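Local coordinates for folylpolyglutamate synthase protein FOLC (PDB 2VOS), which probably catalyses the ATP-dependent addition of L-glutamate to dihydropteroate and, successively, to tetrahydrofolate, yielding dihydrofolate and folylpolyglutamates, at residues Thr76-Leu89 against Ala325-Arg338. Sequence-based numbering, arbitrary orientation.
Sequences TSVARMVDALVTAL and AVRAGFAAVTSPGR. With CO (cobalt (II) ion), chain E; ADP (adenosine-5'-diphosphate), chain B.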
loop_
_atom_site.group_PDB
_atom_site.type_symbol
_atom_site.label_atom_id
_atom_site.label_comp_id
_atom_site.label_asym_id
_atom_site.label_seq_id
_atom_site.Cartn_x
_atom_site.Cartn_y
_atom_site.Cartn_z
ATOM N N THR A 76 0.244 -0.700 -2.703
ATOM C CA THR A 76 1.654 -0.415 -2.359
ATOM C C THR A 76 2.539 -1.625 -2.666
ATOM O O THR A 76 3.637 -1.480 -3.228
ATOM C CB THR A 76 1.810 0.038 -0.874
ATOM O OG1 THR A 76 1.281 1.352 -0.806
ATOM C CG2 THR A 76 3.332 0.136 -0.526
ATOM N N SER A 77 2.092 -2.804 -2.259
ATOM C CA SER A 77 2.913 -3.988 -2.520
ATOM C C SER A 77 3.122 -4.197 -4.043
ATOM O O SER A 77 4.228 -4.533 -4.508
ATOM C CB SER A 77 2.227 -5.224 -1.948
ATOM O OG SER A 77 2.310 -5.278 -0.538
ATOM N N VAL A 78 2.048 -4.026 -4.832
ATOM C CA VAL A 78 2.161 -4.160 -6.300
ATOM C C VAL A 78 3.087 -3.082 -6.842
ATOM O O VAL A 78 3.902 -3.349 -7.754
ATOM C CB VAL A 78 0.755 -4.086 -7.030
ATOM C CG1 VAL A 78 0.964 -3.963 -8.611
ATOM C CG2 VAL A 78 -0.047 -5.380 -6.704
ATOM N N ALA A 79 2.991 -1.851 -6.319
ATOM C CA ALA A 79 3.841 -0.747 -6.805
ATOM C C ALA A 79 5.298 -1.150 -6.595
ATOM O O ALA A 79 6.132 -0.953 -7.458
ATOM C CB ALA A 79 3.567 0.541 -6.053
ATOM N N ARG A 80 5.610 -1.664 -5.406
ATOM C CA ARG A 80 7.012 -2.049 -5.119
ATOM C C ARG A 80 7.522 -3.243 -5.941
ATOM O O ARG A 80 8.721 -3.282 -6.245
ATOM C CB ARG A 80 7.214 -2.351 -3.654
ATOM C CG ARG A 80 6.910 -1.041 -2.783
ATOM C CD ARG A 80 7.062 -1.387 -1.284
ATOM N NE ARG A 80 8.464 -1.652 -0.880
ATOM C CZ ARG A 80 9.323 -0.729 -0.430
ATOM N NH1 ARG A 80 8.981 0.554 -0.318
ATOM N NH2 ARG A 80 10.557 -1.081 -0.092
HETATM N N MSE A 81 6.634 -4.186 -6.278
HETATM C CA MSE A 81 6.939 -5.305 -7.163
HETATM C C MSE A 81 7.213 -4.827 -8.604
HETATM O O MSE A 81 8.207 -5.219 -9.192
HETATM C CB MSE A 81 5.793 -6.306 -7.185
HETATM C CG MSE A 81 5.808 -7.145 -5.888
HETATM SE SE MSE A 81 4.083 -8.047 -5.796
HETATM C CE MSE A 81 4.321 -9.046 -4.177
ATOM N N VAL A 82 6.341 -3.985 -9.143
ATOM C CA VAL A 82 6.591 -3.324 -10.429
ATOM C C VAL A 82 7.940 -2.629 -10.445
ATOM O O VAL A 82 8.700 -2.797 -11.382
ATOM C CB VAL A 82 5.447 -2.298 -10.745
ATOM C CG1 VAL A 82 5.789 -1.380 -11.926
ATOM C CG2 VAL A 82 4.102 -3.035 -10.948
ATOM N N ASP A 83 8.252 -1.823 -9.419
ATOM C CA ASP A 83 9.542 -1.155 -9.324
ATOM C C ASP A 83 10.688 -2.196 -9.368
ATOM O O ASP A 83 11.687 -2.095 -10.143
ATOM C CB ASP A 83 9.569 -0.355 -7.999
ATOM C CG ASP A 83 10.745 0.610 -7.915
ATOM O OD1 ASP A 83 11.703 0.435 -8.719
ATOM O OD2 ASP A 83 10.728 1.523 -7.035
ATOM N N ALA A 84 10.587 -3.210 -8.527
ATOM C CA ALA A 84 11.625 -4.234 -8.512
ATOM C C ALA A 84 11.847 -4.883 -9.904
ATOM O O ALA A 84 13.003 -5.096 -10.318
ATOM C CB ALA A 84 11.277 -5.340 -7.469
ATOM N N LEU A 85 10.753 -5.268 -10.575
ATOM C CA LEU A 85 10.836 -5.898 -11.905
ATOM C C LEU A 85 11.440 -4.925 -12.950
ATOM O O LEU A 85 12.338 -5.293 -13.712
ATOM C CB LEU A 85 9.439 -6.347 -12.360
ATOM C CG LEU A 85 8.827 -7.532 -11.597
ATOM C CD1 LEU A 85 7.332 -7.637 -11.989
ATOM C CD2 LEU A 85 9.525 -8.883 -11.959
ATOM N N VAL A 86 10.990 -3.667 -12.983
ATOM C CA VAL A 86 11.509 -2.721 -13.960
ATOM C C VAL A 86 13.007 -2.442 -13.690
ATOM O O VAL A 86 13.868 -2.316 -14.646
ATOM C CB VAL A 86 10.677 -1.421 -13.956
ATOM C CG1 VAL A 86 11.374 -0.309 -14.785
ATOM C CG2 VAL A 86 9.257 -1.727 -14.409
ATOM N N THR A 87 13.367 -2.394 -12.421
ATOM C CA THR A 87 14.765 -2.190 -12.028
ATOM C C THR A 87 15.662 -3.407 -12.422
ATOM O O THR A 87 16.813 -3.240 -12.831
ATOM C CB THR A 87 14.838 -1.945 -10.460
ATOM O OG1 THR A 87 14.150 -0.691 -10.149
ATOM C CG2 THR A 87 16.293 -1.869 -10.001
ATOM N N ALA A 88 15.147 -4.610 -12.229
ATOM C CA ALA A 88 15.810 -5.880 -12.651
ATOM C C ALA A 88 15.991 -5.912 -14.190
ATOM O O ALA A 88 16.898 -6.607 -14.711
ATOM C CB ALA A 88 14.958 -7.106 -12.228
ATOM N N LEU A 89 15.140 -5.177 -14.912
ATOM C CA LEU A 89 15.245 -5.035 -16.365
ATOM C C LEU A 89 16.118 -3.809 -16.682
ATOM O O LEU A 89 16.238 -3.388 -17.851
ATOM C CB LEU A 89 13.853 -4.821 -16.949
ATOM C CG LEU A 89 13.051 -6.106 -16.841
ATOM C CD1 LEU A 89 11.559 -5.818 -17.111
ATOM C CD2 LEU A 89 13.696 -7.092 -17.891
ATOM N N ALA A 325 15.656 -12.128 -15.263
ATOM C CA ALA A 325 15.418 -10.787 -14.727
ATOM C C ALA A 325 14.119 -10.786 -13.892
ATOM O O ALA A 325 13.995 -10.141 -12.816
ATOM C CB ALA A 325 15.315 -9.772 -15.898
ATOM N N VAL A 326 13.113 -11.520 -14.374
ATOM C CA VAL A 326 11.877 -11.638 -13.585
ATOM C C VAL A 326 12.191 -12.331 -12.221
ATOM O O VAL A 326 11.711 -11.893 -11.203
ATOM C CB VAL A 326 10.833 -12.448 -14.341
ATOM C CG1 VAL A 326 9.681 -12.911 -13.424
ATOM C CG2 VAL A 326 10.356 -11.679 -15.676
ATOM N N ARG A 327 12.925 -13.447 -12.222
ATOM C CA ARG A 327 13.281 -14.094 -10.953
ATOM C C ARG A 327 14.058 -13.140 -10.046
ATOM O O ARG A 327 13.765 -13.052 -8.840
ATOM C CB ARG A 327 14.098 -15.335 -11.195
ATOM C CG ARG A 327 13.220 -16.536 -11.490
ATOM C CD ARG A 327 13.987 -17.858 -11.768
ATOM N NE ARG A 327 14.684 -17.827 -13.071
ATOM C CZ ARG A 327 14.090 -18.062 -14.247
ATOM N NH1 ARG A 327 14.802 -17.990 -15.378
ATOM N NH2 ARG A 327 12.771 -18.342 -14.319
ATOM N N ALA A 328 15.037 -12.446 -10.620
ATOM C CA ALA A 328 15.858 -11.473 -9.825
ATOM C C ALA A 328 15.018 -10.307 -9.263
ATOM O O ALA A 328 15.250 -9.883 -8.116
ATOM C CB ALA A 328 17.080 -10.969 -10.641
ATOM N N GLY A 329 14.047 -9.779 -10.029
ATOM C CA GLY A 329 13.237 -8.678 -9.541
ATOM C C GLY A 329 12.363 -9.108 -8.382
ATOM O O GLY A 329 12.298 -8.443 -7.329
ATOM N N PHE A 330 11.718 -10.257 -8.535
ATOM C CA PHE A 330 10.878 -10.761 -7.428
ATOM C C PHE A 330 11.679 -11.090 -6.176
ATOM O O PHE A 330 11.241 -10.769 -5.071
ATOM C CB PHE A 330 10.059 -11.971 -7.884
ATOM C CG PHE A 330 8.826 -11.572 -8.624
ATOM C CD1 PHE A 330 7.935 -10.684 -8.050
ATOM C CD2 PHE A 330 8.568 -12.072 -9.921
ATOM C CE1 PHE A 330 6.777 -10.266 -8.738
ATOM C CE2 PHE A 330 7.381 -11.708 -10.607
ATOM C CZ PHE A 330 6.478 -10.836 -9.986
ATOM N N ALA A 331 12.881 -11.659 -6.352
ATOM C CA ALA A 331 13.705 -11.973 -5.235
ATOM C C ALA A 331 14.135 -10.734 -4.505
ATOM O O ALA A 331 14.456 -10.806 -3.308
ATOM C CB ALA A 331 14.932 -12.776 -5.655
ATOM N N ALA A 332 14.176 -9.601 -5.190
ATOM C CA ALA A 332 14.620 -8.394 -4.505
ATOM C C ALA A 332 13.452 -7.598 -3.875
ATOM O O ALA A 332 13.696 -6.568 -3.253
ATOM C CB ALA A 332 15.348 -7.487 -5.494
ATOM N N VAL A 333 12.207 -8.068 -4.020
ATOM C CA VAL A 333 11.049 -7.294 -3.523
ATOM C C VAL A 333 11.107 -7.157 -2.019
ATOM O O VAL A 333 11.345 -8.161 -1.341
ATOM C CB VAL A 333 9.718 -8.078 -3.825
ATOM C CG1 VAL A 333 8.527 -7.488 -3.048
ATOM C CG2 VAL A 333 9.478 -8.043 -5.331
ATOM N N THR A 334 10.787 -5.965 -1.496
ATOM C CA THR A 334 10.457 -5.824 -0.044
ATOM C C THR A 334 9.086 -5.180 0.025
ATOM O O THR A 334 8.622 -4.529 -0.952
ATOM C CB THR A 334 11.457 -4.972 0.738
ATOM O OG1 THR A 334 11.523 -3.695 0.096
ATOM C CG2 THR A 334 12.850 -5.603 0.721
ATOM N N SER A 335 8.359 -5.424 1.119
ATOM C CA SER A 335 7.126 -4.636 1.346
ATOM C C SER A 335 7.042 -4.378 2.871
ATOM O O SER A 335 6.423 -5.121 3.604
ATOM C CB SER A 335 5.897 -5.366 0.821
ATOM O OG SER A 335 4.766 -4.465 0.799
ATOM N N PRO A 336 7.743 -3.351 3.335
ATOM C CA PRO A 336 7.864 -3.069 4.741
ATOM C C PRO A 336 6.472 -2.922 5.347
ATOM O O PRO A 336 5.561 -2.414 4.717
ATOM C CB PRO A 336 8.594 -1.750 4.817
ATOM C CG PRO A 336 9.120 -1.450 3.341
ATOM C CD PRO A 336 8.433 -2.383 2.440
ATOM N N GLY A 337 6.331 -3.441 6.550
ATOM C CA GLY A 337 5.053 -3.359 7.268
ATOM C C GLY A 337 3.960 -4.203 6.675
ATOM O O GLY A 337 2.822 -4.052 7.103
ATOM N N ARG A 338 4.241 -5.083 5.689
ATOM C CA ARG A 338 3.234 -6.092 5.237
ATOM C C ARG A 338 3.707 -7.495 5.646
ATOM O O ARG A 338 4.642 -8.079 5.048
ATOM C CB ARG A 338 2.975 -6.037 3.716
ATOM C CG ARG A 338 2.093 -4.817 3.293
ATOM C CD ARG A 338 2.687 -3.518 3.794
ATOM N NE ARG A 338 2.048 -2.312 3.251
ATOM C CZ ARG A 338 2.432 -1.056 3.521
ATOM N NH1 ARG A 338 3.449 -0.781 4.338
ATOM N NH2 ARG A 338 1.785 -0.040 2.980
HETATM CO CO CO E . -0.761 1.927 -0.259
HETATM P PB ADP B . -2.653 -0.685 -0.280
HETATM O O1B ADP B . -1.482 0.118 -0.784
HETATM O O2B ADP B . -3.234 -0.140 0.994
HETATM O O3B ADP B . -3.689 -1.061 -1.296
HETATM P PA ADP B . -0.687 -2.675 0.700
HETATM O O1A ADP B . -0.073 -1.554 1.526
HETATM O O2A ADP B . 0.098 -3.630 -0.185
HETATM O O3A ADP B . -2.102 -2.180 0.041
HETATM O "O5'" ADP B . -1.285 -3.657 1.847
HETATM C "C5'" ADP B . -2.002 -3.221 3.011
HETATM C "C4'" ADP B . -2.420 -4.512 3.749
HETATM O "O4'" ADP B . -3.368 -5.240 2.920
HETATM C "C3'" ADP B . -1.299 -5.536 3.915
HETATM O "O3'" ADP B . -0.735 -5.469 5.209
HETATM C "C2'" ADP B . -1.894 -6.913 3.822
HETATM O "O2'" ADP B . -2.551 -7.177 5.108
HETATM C "C1'" ADP B . -3.080 -6.660 2.929
HETATM N N9 ADP B . -2.916 -6.989 1.484
HETATM C C8 ADP B . -1.972 -6.595 0.564
HETATM N N7 ADP B . -2.280 -7.110 -0.663
HETATM C C5 ADP B . -3.486 -7.739 -0.538
HETATM C C6 ADP B . -4.409 -8.458 -1.422
HETATM N N6 ADP B . -4.127 -8.621 -2.732
HETATM N N1 ADP B . -5.499 -8.983 -0.849
HETATM C C2 ADP B . -5.825 -8.916 0.467
HETATM N N3 ADP B . -5.045 -8.243 1.353
HETATM C C4 ADP B . -3.887 -7.677 0.877
HETATM O O HOH W 1 -0.476 1.218 1.701
HETATM O O HOH W 2 -2.691 2.746 0.263
#
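Pro-336 CD rests off-centre over one face of the Arg-80 guanidinium, 3.4 Å from Arg-80 CZ. Thr-334 O lies at the edge of that group, close to its plane, and accepts a hydrogen bond from Arg-80 NE (2.9 Å, 155° at the hydrogen), with NE standing well above the carbonyl plane. A bend at chi3 (69°) turns the guanidinium toward the loop that follows helix 325-331, and Arg-80 NH2 also bonds to O of the C-terminal Gln-487. The Phe-330 ring takes Leu-85 CD2 over one face in a CH-pi contact, 4.0 Å from CD2 to the ring centroid, with Met-81 CG at the edge. Arg-338 receives Thr-76 CG2 over one face and ADP at its edge, where NE and NH2 both grip O1A, each at 2.8 Å; NH1 donates to Pro-336 O through a bent bond, which probably helps to fix the rotation of the group. Helices 76-88 and 325-331 approach to 7.7 Å between axes and run roughly antiparallel, 136° between their directions. The absence of a side chain at Gly-329 lets its CA come within 4.4 Å of Leu-85 CA, and Ala-88 CB packs on Gly-329 CA. At the other end Ser-77 OG donates to ADP O2A and lies 2.9 Å from Ser-335 OG, while Thr-76 OG1 binds cobalt together with Ser-98 and Glu-174. This is the P-loop site of a Mur ligase-type enzyme, its phosphate-binding helix covered by the segment that delivers Arg-338 to the nucleotide.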